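Local atomic coordinates of enoyl-CoA hydratase (Mycobacterium tuberculosis, PDB entry 5KJP), a protein that probably catalyses the addition of water to the double bond of 2-enoyl-CoA thioesters, giving 3-hydroxyacyl-CoA, a step of fatty acid degradation. Residues Ala50-Asp55 against Glu90-Gly95; Glu110-Ala115 against Gly170-Ala175; Arg153-Glu156 against Ile162-Glu165; Ala251-Phe254 against Arg259-Trp262. All coordinates share one frame; numbering follows the deposited sequence.

Interaction 1 of 4, residues Ala50-Asp55 against Glu90-Gly95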
# COMPACT_ATOMS: atom_id res chain seq x y z
N ALA A 50 -22.29 -3.00 21.35
CA ALA A 50 -21.12 -2.32 21.91
C ALA A 50 -20.66 -1.16 21.03
O ALA A 50 -20.31 -0.09 21.52
CB ALA A 50 -19.99 -3.32 22.12
N MSE A 51 -20.65 -1.38 19.72
CA MSE A 51 -20.27 -0.32 18.79
C MSE A 51 -21.29 0.82 18.81
O MSE A 51 -20.91 2.00 18.71
CB MSE A 51 -20.10 -0.88 17.36
CG MSE A 51 -18.99 -1.92 17.21
SE MSE A 51 -17.28 -1.43 18.04
CE MSE A 51 -16.50 -3.22 18.12
N ASP A 52 -22.57 0.48 18.95
CA ASP A 52 -23.62 1.49 19.09
C ASP A 52 -23.39 2.30 20.36
O ASP A 52 -23.56 3.53 20.37
CB ASP A 52 -25.03 0.86 19.13
CG ASP A 52 -25.44 0.25 17.81
OD1 ASP A 52 -24.77 0.52 16.79
OD2 ASP A 52 -26.43 -0.51 17.79
N GLN A 53 -23.01 1.61 21.42
CA GLN A 53 -22.75 2.27 22.70
C GLN A 53 -21.58 3.23 22.58
O GLN A 53 -21.65 4.38 23.03
CB GLN A 53 -22.47 1.24 23.79
CG GLN A 53 -22.20 1.86 25.15
CD GLN A 53 -21.91 0.81 26.21
OE1 GLN A 53 -22.07 -0.39 25.97
NE2 GLN A 53 -21.47 1.25 27.38
N LEU A 54 -20.49 2.75 21.98
CA LEU A 54 -19.30 3.56 21.73
C LEU A 54 -19.65 4.85 21.01
O LEU A 54 -19.34 5.94 21.49
CB LEU A 54 -18.27 2.78 20.91
CG LEU A 54 -17.12 3.60 20.33
CD1 LEU A 54 -16.21 4.14 21.45
CD2 LEU A 54 -16.33 2.79 19.30
N ASP A 55 -20.33 4.73 19.87
CA ASP A 55 -20.56 5.89 19.02
C ASP A 55 -21.63 6.82 19.60
O ASP A 55 -21.61 8.02 19.35
CB ASP A 55 -20.93 5.45 17.60
CG ASP A 55 -19.72 5.04 16.78
OD1 ASP A 55 -18.58 5.34 17.19
OD2 ASP A 55 -19.90 4.42 15.71
N GLU A 90 -27.76 -8.45 8.48
CA GLU A 90 -27.96 -7.47 7.41
C GLU A 90 -27.66 -6.05 7.90
O GLU A 90 -28.18 -5.61 8.92
CB GLU A 90 -29.39 -7.56 6.87
CG GLU A 90 -29.51 -7.34 5.37
CD GLU A 90 -29.42 -5.88 4.99
OE1 GLU A 90 -30.39 -5.13 5.26
OE2 GLU A 90 -28.39 -5.47 4.41
N GLY A 91 -26.79 -5.35 7.18
CA GLY A 91 -26.44 -3.99 7.53
C GLY A 91 -25.26 -3.86 8.48
O GLY A 91 -24.75 -2.77 8.70
N ARG A 92 -24.82 -4.98 9.05
CA ARG A 92 -23.75 -4.94 10.05
C ARG A 92 -22.66 -5.97 9.78
O ARG A 92 -21.50 -5.76 10.13
CB ARG A 92 -24.32 -5.17 11.45
CG ARG A 92 -25.26 -4.08 11.94
CD ARG A 92 -25.81 -4.44 13.32
NE ARG A 92 -26.74 -3.44 13.85
CZ ARG A 92 -26.38 -2.32 14.46
NH1 ARG A 92 -25.09 -2.02 14.62
NH2 ARG A 92 -27.30 -1.49 14.92
N GLY A 93 -23.05 -7.10 9.17
CA GLY A 93 -22.11 -8.17 8.89
C GLY A 93 -21.84 -9.04 10.11
O GLY A 93 -22.74 -9.33 10.90
N LEU A 94 -20.59 -9.47 10.25
CA LEU A 94 -20.19 -10.27 11.39
C LEU A 94 -19.93 -9.33 12.56
O LEU A 94 -18.81 -8.84 12.73
CB LEU A 94 -18.95 -11.11 11.07
CG LEU A 94 -18.61 -12.25 12.03
CD1 LEU A 94 -19.65 -13.36 11.93
CD2 LEU A 94 -17.20 -12.78 11.77
N GLY A 95 -20.96 -9.06 13.34
CA GLY A 95 -20.86 -8.08 14.40
C GLY A 95 -20.89 -6.66 13.86
O GLY A 95 -21.87 -5.94 14.04
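Arg92 offers both terminal nitrogens of its guanidinium to the carboxylate of Asp52, and the salt bridge between them carries the contact. Arg92 NH2 lies 3.2 Å from Asp52 OD2, while Arg92 NH1 stands 3.4 Å from Asp52 OD1. Each pairing also counts as a hydrogen bond, but a weak one. The bond from NH1 is long yet fairly straight, 158° at the hydrogen, and OD1 takes it at the edge of the guanidinium, in its plane. The bond from NH2 is bent to 124°, because OD2 comes in obliquely. Behind the mismatch is a twist: the carboxylate and guanidinium planes are 58° apart, well short of a flat two-pronged fork. Arg92 covers the distance with a chain extended from CG to NE, so that the charge sits far out from its backbone.

That backbone belongs to a small hairpin. Strands 88-89 and 93-94 pair antiparallel, and Arg92 and Gly93 together face Val89 in a classic beta bulge. Gly91, just before it, has backbone angles at which a side chain would run into the carbonyl O of Glu90, and Gly93 and Gly95 also have positive phi. An inverse gamma turn centred on Leu94 then carries the chain on to Gly95.

As for packing, helix 41-56 turns its inner side to the main sheet of the crotonase fold, where Ala50 and the selenomethionine Met51 meet Ile28 of strand 25-30. Met51 also touches Phe96, just past the hairpin. A second polar tie runs from Gly95 N to Ser44 OG, earlier on the same helix.

Interaction 2 of 4, residues Glu110-Ala115 against Gly170-Ala175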
# COMPACT_ATOMS: atom_id res chain seq x y z
N GLU A 110 -4.72 -11.78 21.24
CA GLU A 110 -3.95 -12.88 21.82
C GLU A 110 -4.32 -14.14 21.05
O GLU A 110 -5.41 -14.23 20.48
CB GLU A 110 -4.27 -13.07 23.31
CG GLU A 110 -4.06 -11.85 24.21
CD GLU A 110 -2.63 -11.70 24.71
OE1 GLU A 110 -1.81 -12.62 24.49
OE2 GLU A 110 -2.34 -10.67 25.35
N GLY A 111 -3.42 -15.13 21.05
CA GLY A 111 -3.71 -16.43 20.47
C GLY A 111 -4.09 -16.33 19.01
O GLY A 111 -3.44 -15.63 18.25
N TYR A 112 -5.17 -17.00 18.61
CA TYR A 112 -5.57 -17.00 17.21
C TYR A 112 -6.68 -16.00 16.90
O TYR A 112 -7.69 -15.93 17.61
CB TYR A 112 -6.03 -18.39 16.78
CG TYR A 112 -4.90 -19.37 16.59
CD1 TYR A 112 -4.12 -19.36 15.44
CD2 TYR A 112 -4.61 -20.31 17.57
CE1 TYR A 112 -3.09 -20.25 15.27
CE2 TYR A 112 -3.57 -21.22 17.40
CZ TYR A 112 -2.81 -21.18 16.25
OH TYR A 112 -1.78 -22.07 16.07
N ALA A 113 -6.45 -15.22 15.84
CA ALA A 113 -7.50 -14.45 15.18
C ALA A 113 -7.64 -15.00 13.77
O ALA A 113 -6.91 -14.59 12.86
CB ALA A 113 -7.15 -12.96 15.14
N LEU A 114 -8.55 -15.95 13.58
CA LEU A 114 -8.65 -16.66 12.31
C LEU A 114 -9.99 -16.46 11.60
O LEU A 114 -11.03 -16.37 12.25
CB LEU A 114 -8.40 -18.16 12.50
CG LEU A 114 -7.01 -18.56 12.99
CD1 LEU A 114 -6.97 -20.04 13.35
CD2 LEU A 114 -5.97 -18.22 11.92
N ALA A 115 -9.93 -16.41 10.27
CA ALA A 115 -11.10 -16.30 9.41
C ALA A 115 -11.89 -15.06 9.81
O ALA A 115 -11.37 -13.95 9.76
CB ALA A 115 -11.96 -17.56 9.49
N GLY A 170 -4.39 -19.86 2.54
CA GLY A 170 -5.03 -20.02 3.84
C GLY A 170 -4.03 -20.18 4.98
O GLY A 170 -4.40 -20.61 6.08
N ASP A 171 -2.76 -19.85 4.71
CA ASP A 171 -1.70 -19.95 5.72
C ASP A 171 -1.93 -19.01 6.90
O ASP A 171 -2.52 -17.95 6.75
CB ASP A 171 -0.32 -19.61 5.11
CG ASP A 171 0.28 -20.74 4.29
OD1 ASP A 171 -0.27 -21.87 4.28
OD2 ASP A 171 1.34 -20.49 3.67
N ASN A 172 -1.44 -19.41 8.07
CA ASN A 172 -1.40 -18.50 9.21
C ASN A 172 -0.37 -17.40 9.00
O ASN A 172 0.68 -17.62 8.38
CB ASN A 172 -1.07 -19.24 10.50
CG ASN A 172 -2.20 -20.14 10.97
OD1 ASN A 172 -3.31 -20.10 10.44
ND2 ASN A 172 -1.92 -20.96 11.97
N LEU A 173 -0.67 -16.22 9.52
CA LEU A 173 0.25 -15.10 9.54
C LEU A 173 0.68 -14.81 10.98
O LEU A 173 -0.11 -14.26 11.75
CB LEU A 173 -0.40 -13.86 8.91
CG LEU A 173 0.41 -12.55 8.95
CD1 LEU A 173 1.67 -12.68 8.10
CD2 LEU A 173 -0.45 -11.38 8.47
N PRO A 174 1.91 -15.19 11.34
CA PRO A 174 2.37 -14.94 12.71
C PRO A 174 2.41 -13.44 13.01
O PRO A 174 2.69 -12.64 12.11
CB PRO A 174 3.78 -15.56 12.74
CG PRO A 174 3.81 -16.51 11.57
CD PRO A 174 2.94 -15.86 10.53
N ALA A 175 2.13 -13.08 14.25
CA ALA A 175 2.05 -11.67 14.64
C ALA A 175 3.32 -10.89 14.31
O ALA A 175 3.24 -9.72 13.92
CB ALA A 175 1.75 -11.56 16.12
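Asn172 sets the end of its side-chain amide against Tyr112 and Leu114, and these two touches make up the close part of the contact. Asn172 OD1 meets one methyl of the leucine, Leu114 CD2, at 3.6 Å. The other branch of the amide, Asn172 ND2, comes to the edge of the tyrosine ring, near the ring plane, 3.6 Å from Tyr112 CE1. Ring and amide planes are 56° apart, so the groups neither stack nor lie flush. With chi1 at -70°, Asn172 CG sits beside its own backbone N, and the amide extends across the gap.

The backbones stay well apart: Leu114 and Asn172 are nearest, 8.1 Å between CA atoms. Strands 112-114 and 173-174 are the outer members of a small mixed sheet, with strand 134-136 between them. The outward side is loose, for both Tyr112 and Asn172 are exposed. Beside them, Asp171 makes a salt bridge with Lys203 of the second subunit. Ala115 is the N-cap of helix 116-123, whose start supplies an oxyanion-hole N-H in related crotonases.

Chemically, the amide meets carbon through both its oxygen and its nitrogen, which implies van der Waals contact at the surface, with no directional bond between the segments to fix its rotation.

Interaction 3 of 4, residues Arg153-Glu156 against Ile162-Glu165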
# COMPACT_ATOMS: atom_id res chain seq x y z
N ARG A 153 -10.13 -5.81 2.69
CA ARG A 153 -9.30 -4.97 3.55
C ARG A 153 -7.85 -5.43 3.69
O ARG A 153 -6.95 -4.59 3.76
CB ARG A 153 -9.94 -4.88 4.94
CG ARG A 153 -11.24 -4.08 4.93
CD ARG A 153 -11.99 -4.14 6.26
NE ARG A 153 -13.16 -3.27 6.21
CZ ARG A 153 -14.38 -3.62 6.61
NH1 ARG A 153 -14.60 -4.83 7.10
NH2 ARG A 153 -15.39 -2.76 6.50
N LEU A 154 -7.60 -6.74 3.73
CA LEU A 154 -6.23 -7.21 3.89
C LEU A 154 -5.26 -6.67 2.83
O LEU A 154 -4.17 -6.24 3.19
CB LEU A 154 -6.17 -8.75 3.90
CG LEU A 154 -4.84 -9.33 4.37
CD1 LEU A 154 -4.48 -8.83 5.77
CD2 LEU A 154 -4.89 -10.85 4.34
N PRO A 155 -5.64 -6.67 1.53
CA PRO A 155 -4.71 -6.11 0.54
C PRO A 155 -4.47 -4.61 0.71
O PRO A 155 -3.56 -4.07 0.08
CB PRO A 155 -5.40 -6.39 -0.80
CG PRO A 155 -6.37 -7.50 -0.52
CD PRO A 155 -6.85 -7.21 0.88
N GLU A 156 -5.26 -3.96 1.54
CA GLU A 156 -5.07 -2.54 1.79
C GLU A 156 -4.26 -2.29 3.05
O GLU A 156 -3.83 -1.16 3.29
CB GLU A 156 -6.42 -1.82 1.90
CG GLU A 156 -7.28 -1.90 0.66
CD GLU A 156 -8.64 -1.25 0.87
OE1 GLU A 156 -8.96 -0.91 2.03
OE2 GLU A 156 -9.38 -1.09 -0.12
N ILE A 162 1.30 -10.29 -0.60
CA ILE A 162 1.28 -11.09 0.62
C ILE A 162 -0.17 -11.36 1.01
O ILE A 162 -0.51 -12.46 1.45
CB ILE A 162 2.04 -10.42 1.79
CG1 ILE A 162 3.44 -9.97 1.35
CG2 ILE A 162 2.11 -11.37 2.98
CD1 ILE A 162 4.28 -11.07 0.73
N ALA A 163 -1.02 -10.36 0.83
CA ALA A 163 -2.45 -10.54 1.06
C ALA A 163 -3.01 -11.62 0.12
O ALA A 163 -3.75 -12.50 0.55
CB ALA A 163 -3.19 -9.23 0.88
N MSE A 164 -2.64 -11.55 -1.16
CA MSE A 164 -2.98 -12.58 -2.14
C MSE A 164 -2.52 -13.96 -1.69
O MSE A 164 -3.29 -14.93 -1.72
CB MSE A 164 -2.37 -12.25 -3.51
CG MSE A 164 -2.71 -13.24 -4.64
SE MSE A 164 -4.60 -13.16 -5.17
CE MSE A 164 -4.54 -11.48 -6.17
N GLU A 165 -1.26 -14.05 -1.27
CA GLU A 165 -0.69 -15.33 -0.84
C GLU A 165 -1.47 -15.92 0.32
O GLU A 165 -1.84 -17.11 0.31
CB GLU A 165 0.78 -15.15 -0.44
CG GLU A 165 1.39 -16.39 0.19
CD GLU A 165 2.75 -16.13 0.82
OE1 GLU A 165 3.32 -15.03 0.60
OE2 GLU A 165 3.24 -17.02 1.53
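The methyl of Ala163 presses against Leu154 and Pro155 of the kinked helix 150-157, and it alone carries this contact for residues 162-165. Ile162, one step earlier, turns its side chain elsewhere, to Leu181 and to Asn185 of the second subunit. At Ala163 the CB points toward the neighbouring helix and comes within 3.5 Å of Pro155 CA. The proline ring lies alongside, with Pro155 CG 3.9 Å from Ala163 CB. Leu154 closes in from the residue before: with CG swung opposite its own backbone N (chi1 -167°), Leu154 CG reaches 3.9 Å from Ala163 CB, and Leu154 CD2 passes 4.1 Å from Ala163 CA.

Helices 150-157 and 160-169 are consecutive, joined by a very short connection. The first is kinked at Pro155 and Glu156, whose N atoms make no bond to the preceding turn; Glu156 N bonds instead to Arg153 O at 2.9 Å. A small residue on one side lets the backbones approach to 5.0 Å between Pro155 CA and Ala163 CA.

The selenomethionine Met164 faces away and packs on Ile219 of the second subunit, which Pro155 also touches. Glu165, last of the four, uses OE1 to take a hydrogen bond from Asn185 ND2 of that same subunit.

Interaction 4 of 4, residues Ala251-Phe254 against Arg259-Trp262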
# COMPACT_ATOMS: atom_id res chain seq x y z
N ALA A 251 -5.65 25.51 21.35
CA ALA A 251 -4.68 26.58 21.12
C ALA A 251 -4.32 27.27 22.44
O ALA A 251 -3.15 27.57 22.69
CB ALA A 251 -5.23 27.59 20.13
N ILE A 252 -5.32 27.51 23.27
CA ILE A 252 -5.12 28.13 24.58
C ILE A 252 -4.24 27.25 25.46
O ILE A 252 -3.27 27.73 26.07
CB ILE A 252 -6.46 28.38 25.30
CG1 ILE A 252 -7.27 29.46 24.58
CG2 ILE A 252 -6.21 28.78 26.75
CD1 ILE A 252 -6.67 30.84 24.68
N ALA A 253 -4.59 25.97 25.53
CA ALA A 253 -3.88 25.02 26.39
C ALA A 253 -2.41 24.91 26.00
O ALA A 253 -1.53 24.93 26.86
CB ALA A 253 -4.55 23.66 26.33
N PHE A 254 -2.16 24.79 24.70
CA PHE A 254 -0.80 24.70 24.19
C PHE A 254 0.01 25.94 24.55
O PHE A 254 1.15 25.84 25.00
CB PHE A 254 -0.80 24.49 22.67
CG PHE A 254 0.47 23.89 22.15
CD1 PHE A 254 0.52 22.57 21.75
CD2 PHE A 254 1.63 24.66 22.07
CE1 PHE A 254 1.70 22.01 21.27
CE2 PHE A 254 2.81 24.11 21.59
CZ PHE A 254 2.84 22.79 21.19
N ARG A 259 -2.59 20.84 30.01
CA ARG A 259 -3.49 19.92 29.35
C ARG A 259 -4.77 20.61 28.93
O ARG A 259 -5.36 21.38 29.69
CB ARG A 259 -3.80 18.72 30.25
CG ARG A 259 -2.61 17.80 30.48
CD ARG A 259 -2.92 16.72 31.50
NE ARG A 259 -1.73 15.95 31.85
CZ ARG A 259 -1.73 14.91 32.68
NH1 ARG A 259 -2.87 14.51 33.24
NH2 ARG A 259 -0.60 14.27 32.95
N PRO A 260 -5.20 20.36 27.69
CA PRO A 260 -6.48 20.87 27.19
C PRO A 260 -7.66 20.15 27.82
O PRO A 260 -7.61 18.94 28.01
CB PRO A 260 -6.40 20.59 25.69
CG PRO A 260 -5.45 19.45 25.57
CD PRO A 260 -4.44 19.65 26.65
N ARG A 261 -8.70 20.89 28.15
CA ARG A 261 -9.91 20.29 28.69
C ARG A 261 -10.95 20.21 27.58
O ARG A 261 -11.69 21.16 27.34
CB ARG A 261 -10.44 21.09 29.88
CG ARG A 261 -9.40 21.34 30.96
CD ARG A 261 -10.05 21.66 32.29
NE ARG A 261 -9.21 21.31 33.43
CZ ARG A 261 -9.50 21.59 34.69
NH1 ARG A 261 -10.61 22.24 34.99
NH2 ARG A 261 -8.67 21.23 35.66
N TRP A 262 -10.98 19.08 26.88
CA TRP A 262 -11.85 18.93 25.72
C TRP A 262 -13.32 18.88 26.14
O TRP A 262 -13.64 18.40 27.22
CB TRP A 262 -11.51 17.65 24.94
CG TRP A 262 -10.06 17.49 24.54
CD1 TRP A 262 -9.24 16.46 24.87
CD2 TRP A 262 -9.29 18.38 23.71
NE1 TRP A 262 -7.99 16.64 24.31
CE2 TRP A 262 -8.00 17.81 23.59
CE3 TRP A 262 -9.56 19.59 23.07
CZ2 TRP A 262 -6.99 18.41 22.84
CZ3 TRP A 262 -8.54 20.19 22.33
CH2 TRP A 262 -7.27 19.60 22.23
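Pro260 sets its CA, N and CB against the methyl of Ala253, where the chain doubles back after helix 245-255. The ring can be followed atom by atom. Pro260 CB meets Ala253 CB at 3.6 Å, the apolar touch between the two side chains. The same CB also rests over one face of the Trp262 indole, 3.6 Å above the plane and offset toward the rim, so it lies between a methyl and an aromatic ring. Pro260 CG, the tip, has moved past the alanine and leans to the indole instead, a close 3.3 Å from Trp262 CZ2. Pro260 CD returns toward the helix, 4.0 Å from Ala253 CB, and closes the ring on the backbone N, itself 3.6 Å from Ala253 CB. The backbone also comes close: Pro260 CA lies 3.5 Å from Ala253 CB, slightly tighter than usual van der Waals contact between carbons.

Ala253 takes part through its methyl alone, and its CA comes to 5.0 Å from Pro260 CA. Arg259 adds its carbonyl carbon to the contact, while its long side chain leaves in another direction.

The helix is the last of the chain, in the C-terminal helical region that crotonases use in trimer assembly. Arg261 N bonds to Glu249 OE2, one turn before Ala253 on the helix, and Trp262 NE1 bonds to Ala206 O, between helices 193-205 and 209-221. From the third subunit, Arg142 makes a cation-pi contact with Phe254 and Lys141 packs on Trp262, so helix and returning tail together face another chain.

Overall arrangement
Along the chain, interaction 1 closes before interaction 2 opens, interaction 3 falls wholly between the two segments of interaction 2, and interaction 4 comes last. Interactions 2 and 3 are close neighbours, centres 14 Å apart, because helix 160-169 leads into strand 173-174; both segment pairs lie beside the second subunit. The centre of interaction 1 is 23 and 24 Å from those of interactions 2 and 3, on helix 41-56 and the small hairpin, where no other chain of the assembly touches it. Interaction 4 lies across the centre of the chain from interactions 2 and 3, its centre about 40 Å from theirs, and meets the third subunit. Opposite ends of the protomer thus face different partners, consistent with the three-chain assembly.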